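Local coordinates for protein pyruvate formate-lyase 2 (Archaeoglobus fulgidus, PDB 2F3O) that is of unknown specific function but belongs to the glycyl radical enzymes related to pyruvate formate-lyase and glycerol dehydratase, and probably acts as a lyase, at residues 337-341 and 371-375; 445-451 and 641-645. Residue numbers count along the deposited sequence, not the author numbering.

In the fold
Both contacts sit at the C-terminal ends of strands, but in different sheets. Interaction 1 pairs 334-338 with 368-373 within one parallel beta-alpha-beta unit. Interaction 2 lies where strand 435-445 hands over to helix 447-453 and meets the loop after helix 634-640, so it ties together parts of the chain 190 residues apart. The two centres are 37 Å apart and the nearest atoms about 26 Å, with no touch. The centres of interactions 1 and 2 lie about 20 and 24 Å from the centre of the chain. Each is buried and untouched by other subunits. Neither contains G752, the predicted position of the glycyl radical; that radical is not present in this model.

Interaction 1 (337-341 and 371-375)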
ATOM      1  N   ILE A 337     -27.855 -22.029 -16.081  1.00 39.08           N
ATOM      2  CA  ILE A 337     -27.833 -22.289 -17.516  1.00 38.62           C
ATOM      3  C   ILE A 337     -28.269 -21.076 -18.343  1.00 38.77           C
ATOM      4  O   ILE A 337     -28.991 -20.204 -17.862  1.00 38.71           O
ATOM      5  CB  ILE A 337     -28.692 -23.542 -17.905  1.00 38.88           C
ATOM      6  CG1 ILE A 337     -30.192 -23.304 -17.675  1.00 38.41           C
ATOM      7  CG2 ILE A 337     -28.241 -24.769 -17.144  1.00 38.26           C
ATOM      8  CD1 ILE A 337     -31.035 -24.527 -17.947  1.00 37.80           C
ATOM      9  N   GLY A 338     -27.835 -21.028 -19.596  1.00 38.72           N
ATOM     10  CA  GLY A 338     -28.239 -19.955 -20.505  1.00 39.10           C
ATOM     11  C   GLY A 338     -27.475 -18.668 -20.307  1.00 39.51           C
ATOM     12  O   GLY A 338     -26.507 -18.618 -19.556  1.00 40.55           O
ATOM     13  N   GLY A 339     -27.894 -17.615 -20.984  1.00 39.74           N
ATOM     14  CA  GLY A 339     -27.259 -16.316 -20.803  1.00 40.01           C
ATOM     15  C   GLY A 339     -26.366 -15.963 -21.964  1.00 40.34           C
ATOM     16  O   GLY A 339     -26.374 -16.644 -22.984  1.00 40.52           O
ATOM     17  N   CYS A 340     -25.594 -14.893 -21.809  1.00 40.54           N
ATOM     18  CA  CYS A 340     -24.732 -14.413 -22.886  1.00 40.86           C
ATOM     19  C   CYS A 340     -23.228 -14.546 -22.592  1.00 40.62           C
ATOM     20  O   CYS A 340     -22.824 -14.880 -21.473  1.00 40.85           O
ATOM     21  CB  CYS A 340     -25.059 -12.959 -23.178  1.00 40.89           C
ATOM     22  SG  CYS A 340     -24.596 -11.890 -21.830  1.00 43.75           S
ATOM     23  N   ASP A 341     -22.388 -14.292 -23.590  1.00 40.28           N
ATOM     24  CA  ASP A 341     -20.954 -14.273 -23.323  1.00 39.98           C
ATOM     25  C   ASP A 341     -20.514 -12.872 -22.865  1.00 39.72           C
ATOM     26  O   ASP A 341     -21.341 -12.004 -22.613  1.00 39.58           O
ATOM     27  CB  ASP A 341     -20.125 -14.847 -24.505  1.00 40.00           C
ATOM     28  CG  ASP A 341     -20.268 -14.052 -25.822  1.00 39.98           C
ATOM     29  OD1 ASP A 341     -19.863 -14.593 -26.874  1.00 39.09           O
ATOM     30  OD2 ASP A 341     -20.752 -12.899 -25.833  1.00 39.73           O
ATOM     31  N   VAL A 371     -32.174 -20.072 -14.833  1.00 41.61           N
ATOM     32  CA  VAL A 371     -32.045 -19.880 -16.269  1.00 41.68           C
ATOM     33  C   VAL A 371     -31.884 -18.404 -16.576  1.00 42.04           C
ATOM     34  O   VAL A 371     -32.777 -17.605 -16.312  1.00 42.06           O
ATOM     35  CB  VAL A 371     -33.260 -20.437 -17.044  1.00 41.29           C
ATOM     36  CG1 VAL A 371     -32.930 -20.560 -18.509  1.00 40.88           C
ATOM     37  CG2 VAL A 371     -33.679 -21.785 -16.505  1.00 40.98           C
ATOM     38  N   ARG A 372     -30.724 -18.053 -17.118  1.00 42.58           N
ATOM     39  CA  ARG A 372     -30.480 -16.715 -17.619  1.00 42.92           C
ATOM     40  C   ARG A 372     -31.079 -16.556 -19.022  1.00 43.79           C
ATOM     41  O   ARG A 372     -30.800 -17.344 -19.942  1.00 43.57           O
ATOM     42  CB  ARG A 372     -28.977 -16.427 -17.663  1.00 42.96           C
ATOM     43  CG  ARG A 372     -28.314 -16.108 -16.333  1.00 41.96           C
ATOM     44  CD  ARG A 372     -26.809 -15.829 -16.523  1.00 41.71           C
ATOM     45  NE  ARG A 372     -26.555 -14.877 -17.602  1.00 39.16           N
ATOM     46  CZ  ARG A 372     -25.360 -14.385 -17.919  1.00 37.23           C
ATOM     47  NH1 ARG A 372     -24.299 -14.732 -17.210  1.00 37.11           N
ATOM     48  NH2 ARG A 372     -25.230 -13.526 -18.926  1.00 33.62           N
ATOM     49  N   ILE A 373     -31.927 -15.547 -19.181  1.00 44.55           N
ATOM     50  CA  ILE A 373     -32.412 -15.184 -20.498  1.00 45.34           C
ATOM     51  C   ILE A 373     -32.238 -13.700 -20.719  1.00 46.19           C
ATOM     52  O   ILE A 373     -32.119 -12.917 -19.761  1.00 46.51           O
ATOM     53  CB  ILE A 373     -33.887 -15.525 -20.690  1.00 45.15           C
ATOM     54  CG1 ILE A 373     -34.705 -15.049 -19.514  1.00 44.44           C
ATOM     55  CG2 ILE A 373     -34.093 -17.021 -20.835  1.00 45.68           C
ATOM     56  CD1 ILE A 373     -36.096 -15.574 -19.580  1.00 45.95           C
ATOM     57  N   ASN A 374     -32.226 -13.317 -21.989  1.00 47.07           N
ATOM     58  CA  ASN A 374     -32.038 -11.924 -22.378  1.00 47.96           C
ATOM     59  C   ASN A 374     -32.735 -11.662 -23.692  1.00 48.77           C
ATOM     60  O   ASN A 374     -33.397 -12.545 -24.237  1.00 49.11           O
ATOM     61  CB  ASN A 374     -30.548 -11.580 -22.495  1.00 47.78           C
ATOM     62  CG  ASN A 374     -29.765 -12.590 -23.324  1.00 47.22           C
ATOM     63  OD1 ASN A 374     -29.941 -12.691 -24.530  1.00 48.39           O
ATOM     64  ND2 ASN A 374     -28.886 -13.322 -22.679  1.00 46.66           N
ATOM     65  N   LYS A 375     -32.548 -10.466 -24.234  1.00 49.62           N
ATOM     66  CA  LYS A 375     -33.221 -10.104 -25.471  1.00 50.45           C
ATOM     67  C   LYS A 375     -32.705 -10.832 -26.723  1.00 50.71           C
ATOM     68  O   LYS A 375     -33.285 -10.699 -27.799  1.00 51.01           O
ATOM     69  CB  LYS A 375     -33.234  -8.582 -25.657  1.00 50.42           C
ATOM     70  CG  LYS A 375     -34.193  -7.906 -24.695  1.00 51.68           C
ATOM     71  CD  LYS A 375     -34.599  -6.510 -25.148  1.00 53.39           C
ATOM     72  CE  LYS A 375     -35.548  -5.871 -24.129  1.00 54.52           C
ATOM     73  NZ  LYS A 375     -35.568  -4.371 -24.192  1.00 54.85           N
TER
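R372 has the most surface covered here, and two glycines lie against it. The strands run parallel: R372 N donates to I337 O at 2.9 Å, and V371 CA adds a CH···O contact to the same I337 O at 3.5 Å. From there the R372 side chain runs alongside the outgoing chain, with G338 O over one face of the guanidinium. G338 has a positive phi, and an ideal CB would sit 2.6 Å from R372 O; at G339 one would come 2.4 Å from R372 NE, where the backbone angles by themselves already call for glycine. Further on, C340 SG lies 3.4 Å from R372 NH2. The guanidinium is held by a salt bridge to D401 and hydrogen bonds to the carbonyls of L419 and Y421. I337 packs on V371, CG1 to CG1 at 4.0 Å, on the face of the sheet where helix 350-362 covers I337. Strand, helix 350-362 and neighbouring parallel strand form a classic beta-alpha-beta crossover, consistent with the alpha/beta barrel of glycyl radical enzymes.

Interaction 2 (445-451 and 641-645); sequences NVAKALE and FTSAL
This is a buried helix-to-loop contact: a side-chain-capped helix start, just past strand 435-445, is pinned to the irregular chain that follows helix 634-640. N445 is still extended; the chain turns at V446 into the helix that carries A447 to E451 (E451 N to A447 O, 3.0 Å). N445 OD1 caps the turn through weak bonds from A447 N (3.2 Å) and K448 N (3.5 Å). After F641, the extended residues 642-645 cross the first turn obliquely, with CA-CA distances of 6.7 Å for K448-T642 and 7.2 Å for E451-L645. At the start, N445 ND2 donates to T642 OG1 at 3.0 Å; ND2 also bonds S143 O, and OG1 also bonds F638 O. A447 CB meets T642 CG2 at 4.1 Å and L645 CD1 at 3.9 Å, with L645 in the mt rotamer. K448, chi1 to chi4 tppt, curls over so that NZ forms a salt bridge with E451 OE1 (3.0 Å), and another with D459. That same ammonium donates to F641 O at 2.9 Å. E451 stretches out, chi1 and chi2 both t, and S643 N donates to E451 OE2 at 3.3 Å.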
ATOM      1  N   ASN A 445     -36.008  -7.339   8.662  1.00 46.13           N
ATOM      2  CA  ASN A 445     -37.413  -6.972   8.753  1.00 46.84           C
ATOM      3  C   ASN A 445     -37.553  -5.475   8.681  1.00 46.90           C
ATOM      4  O   ASN A 445     -37.441  -4.803   9.704  1.00 46.87           O
ATOM      5  CB  ASN A 445     -37.970  -7.448  10.094  1.00 47.26           C
ATOM      6  CG  ASN A 445     -39.458  -7.265  10.212  1.00 48.81           C
ATOM      7  OD1 ASN A 445     -40.130  -6.875   9.244  1.00 50.12           O
ATOM      8  ND2 ASN A 445     -39.993  -7.545  11.405  1.00 48.27           N
ATOM      9  N   VAL A 446     -37.833  -4.946   7.493  1.00 47.24           N
ATOM     10  CA  VAL A 446     -37.940  -3.502   7.350  1.00 47.55           C
ATOM     11  C   VAL A 446     -39.295  -2.986   7.846  1.00 48.05           C
ATOM     12  O   VAL A 446     -39.464  -1.788   8.063  1.00 47.76           O
ATOM     13  CB  VAL A 446     -37.642  -3.023   5.919  1.00 47.38           C
ATOM     14  CG1 VAL A 446     -36.542  -3.850   5.332  1.00 47.51           C
ATOM     15  CG2 VAL A 446     -38.887  -3.088   5.037  1.00 47.80           C
ATOM     16  N   ALA A 447     -40.246  -3.896   8.054  1.00 48.63           N
ATOM     17  CA  ALA A 447     -41.495  -3.524   8.697  1.00 49.20           C
ATOM     18  C   ALA A 447     -41.229  -3.084  10.129  1.00 49.63           C
ATOM     19  O   ALA A 447     -41.796  -2.096  10.605  1.00 50.20           O
ATOM     20  CB  ALA A 447     -42.500  -4.645   8.644  1.00 49.09           C
ATOM     21  N   LYS A 448     -40.312  -3.771  10.788  1.00 49.73           N
ATOM     22  CA  LYS A 448     -39.907  -3.373  12.110  1.00 50.07           C
ATOM     23  C   LYS A 448     -39.332  -1.956  12.124  1.00 50.47           C
ATOM     24  O   LYS A 448     -39.412  -1.281  13.139  1.00 50.96           O
ATOM     25  CB  LYS A 448     -38.923  -4.393  12.683  1.00 50.07           C
ATOM     26  CG  LYS A 448     -38.769  -4.350  14.195  1.00 50.29           C
ATOM     27  CD  LYS A 448     -40.093  -4.478  14.917  1.00 50.02           C
ATOM     28  CE  LYS A 448     -40.587  -5.907  14.879  1.00 50.62           C
ATOM     29  NZ  LYS A 448     -41.920  -6.068  15.498  1.00 51.25           N
ATOM     30  N   ALA A 449     -38.791  -1.486  11.000  1.00 51.05           N
ATOM     31  CA  ALA A 449     -38.241  -0.131  10.944  1.00 51.52           C
ATOM     32  C   ALA A 449     -39.353   0.887  11.061  1.00 52.16           C
ATOM     33  O   ALA A 449     -39.239   1.848  11.807  1.00 52.15           O
ATOM     34  CB  ALA A 449     -37.447   0.092   9.674  1.00 51.26           C
ATOM     35  N   LEU A 450     -40.438   0.628  10.338  1.00 53.02           N
ATOM     36  CA  LEU A 450     -41.640   1.449  10.356  1.00 53.46           C
ATOM     37  C   LEU A 450     -42.317   1.423  11.718  1.00 53.98           C
ATOM     38  O   LEU A 450     -42.771   2.453  12.211  1.00 54.31           O
ATOM     39  CB  LEU A 450     -42.607   0.952   9.292  1.00 53.21           C
ATOM     40  CG  LEU A 450     -44.028   1.493   9.315  1.00 52.76           C
ATOM     41  CD1 LEU A 450     -44.057   2.920   8.855  1.00 52.25           C
ATOM     42  CD2 LEU A 450     -44.850   0.650   8.414  1.00 53.38           C
ATOM     43  N   GLU A 451     -42.370   0.243  12.321  1.00 54.40           N
ATOM     44  CA  GLU A 451     -42.886   0.083  13.674  1.00 54.98           C
ATOM     45  C   GLU A 451     -42.100   0.969  14.650  1.00 55.51           C
ATOM     46  O   GLU A 451     -42.703   1.717  15.410  1.00 55.66           O
ATOM     47  CB  GLU A 451     -42.848  -1.403  14.064  1.00 54.95           C
ATOM     48  CG  GLU A 451     -43.388  -1.779  15.423  1.00 54.70           C
ATOM     49  CD  GLU A 451     -43.683  -3.275  15.528  1.00 55.30           C
ATOM     50  OE1 GLU A 451     -43.666  -3.848  16.642  1.00 55.95           O
ATOM     51  OE2 GLU A 451     -43.935  -3.898  14.480  1.00 56.42           O
ATOM     52  N   PHE A 641     -43.879 -12.012  14.804  1.00 58.88           N
ATOM     53  CA  PHE A 641     -43.448 -11.051  15.817  1.00 59.34           C
ATOM     54  C   PHE A 641     -43.492  -9.596  15.340  1.00 59.59           C
ATOM     55  O   PHE A 641     -42.916  -8.715  15.987  1.00 59.41           O
ATOM     56  CB  PHE A 641     -42.040 -11.397  16.312  1.00 59.44           C
ATOM     57  CG  PHE A 641     -41.880 -12.830  16.698  1.00 59.49           C
ATOM     58  CD1 PHE A 641     -42.305 -13.269  17.929  1.00 59.57           C
ATOM     59  CD2 PHE A 641     -41.314 -13.742  15.820  1.00 59.82           C
ATOM     60  CE1 PHE A 641     -42.173 -14.588  18.279  1.00 60.09           C
ATOM     61  CE2 PHE A 641     -41.181 -15.059  16.164  1.00 59.65           C
ATOM     62  CZ  PHE A 641     -41.607 -15.486  17.394  1.00 59.85           C
ATOM     63  N   THR A 642     -44.163  -9.354  14.210  1.00 59.90           N
ATOM     64  CA  THR A 642     -44.454  -7.993  13.760  1.00 60.21           C
ATOM     65  C   THR A 642     -45.881  -7.596  14.166  1.00 60.68           C
ATOM     66  O   THR A 642     -46.836  -8.334  13.908  1.00 60.58           O
ATOM     67  CB  THR A 642     -44.248  -7.836  12.247  1.00 59.92           C
ATOM     68  OG1 THR A 642     -42.884  -8.114  11.942  1.00 60.30           O
ATOM     69  CG2 THR A 642     -44.532  -6.425  11.791  1.00 59.68           C
ATOM     70  N   SER A 643     -46.006  -6.432  14.808  1.00 61.01           N
ATOM     71  CA  SER A 643     -47.291  -5.888  15.204  1.00 61.43           C
ATOM     72  C   SER A 643     -48.114  -5.467  13.990  1.00 62.06           C
ATOM     73  O   SER A 643     -47.649  -5.556  12.843  1.00 61.90           O
ATOM     74  CB  SER A 643     -47.079  -4.670  16.086  1.00 61.48           C
ATOM     75  OG  SER A 643     -46.844  -3.521  15.291  1.00 60.84           O
ATOM     76  N   ALA A 644     -49.341  -5.007  14.248  1.00 62.50           N
ATOM     77  CA  ALA A 644     -50.203  -4.520  13.181  1.00 62.81           C
ATOM     78  C   ALA A 644     -49.619  -3.228  12.625  1.00 63.09           C
ATOM     79  O   ALA A 644     -49.060  -2.433  13.358  1.00 63.16           O
ATOM     80  CB  ALA A 644     -51.604  -4.303  13.689  1.00 62.85           C
ATOM     81  N   LEU A 645     -49.699  -3.053  11.317  1.00 63.47           N
ATOM     82  CA  LEU A 645     -49.119  -1.894  10.656  1.00 64.05           C
ATOM     83  C   LEU A 645     -50.257  -1.201   9.945  1.00 64.12           C
ATOM     84  O   LEU A 645     -51.227  -1.860   9.565  1.00 64.54           O
ATOM     85  CB  LEU A 645     -48.099  -2.342   9.603  1.00 64.35           C
ATOM     86  CG  LEU A 645     -47.055  -3.366  10.028  1.00 64.84           C
ATOM     87  CD1 LEU A 645     -46.349  -3.907   8.786  1.00 64.78           C
ATOM     88  CD2 LEU A 645     -46.081  -2.784  11.067  1.00 64.80           C
TER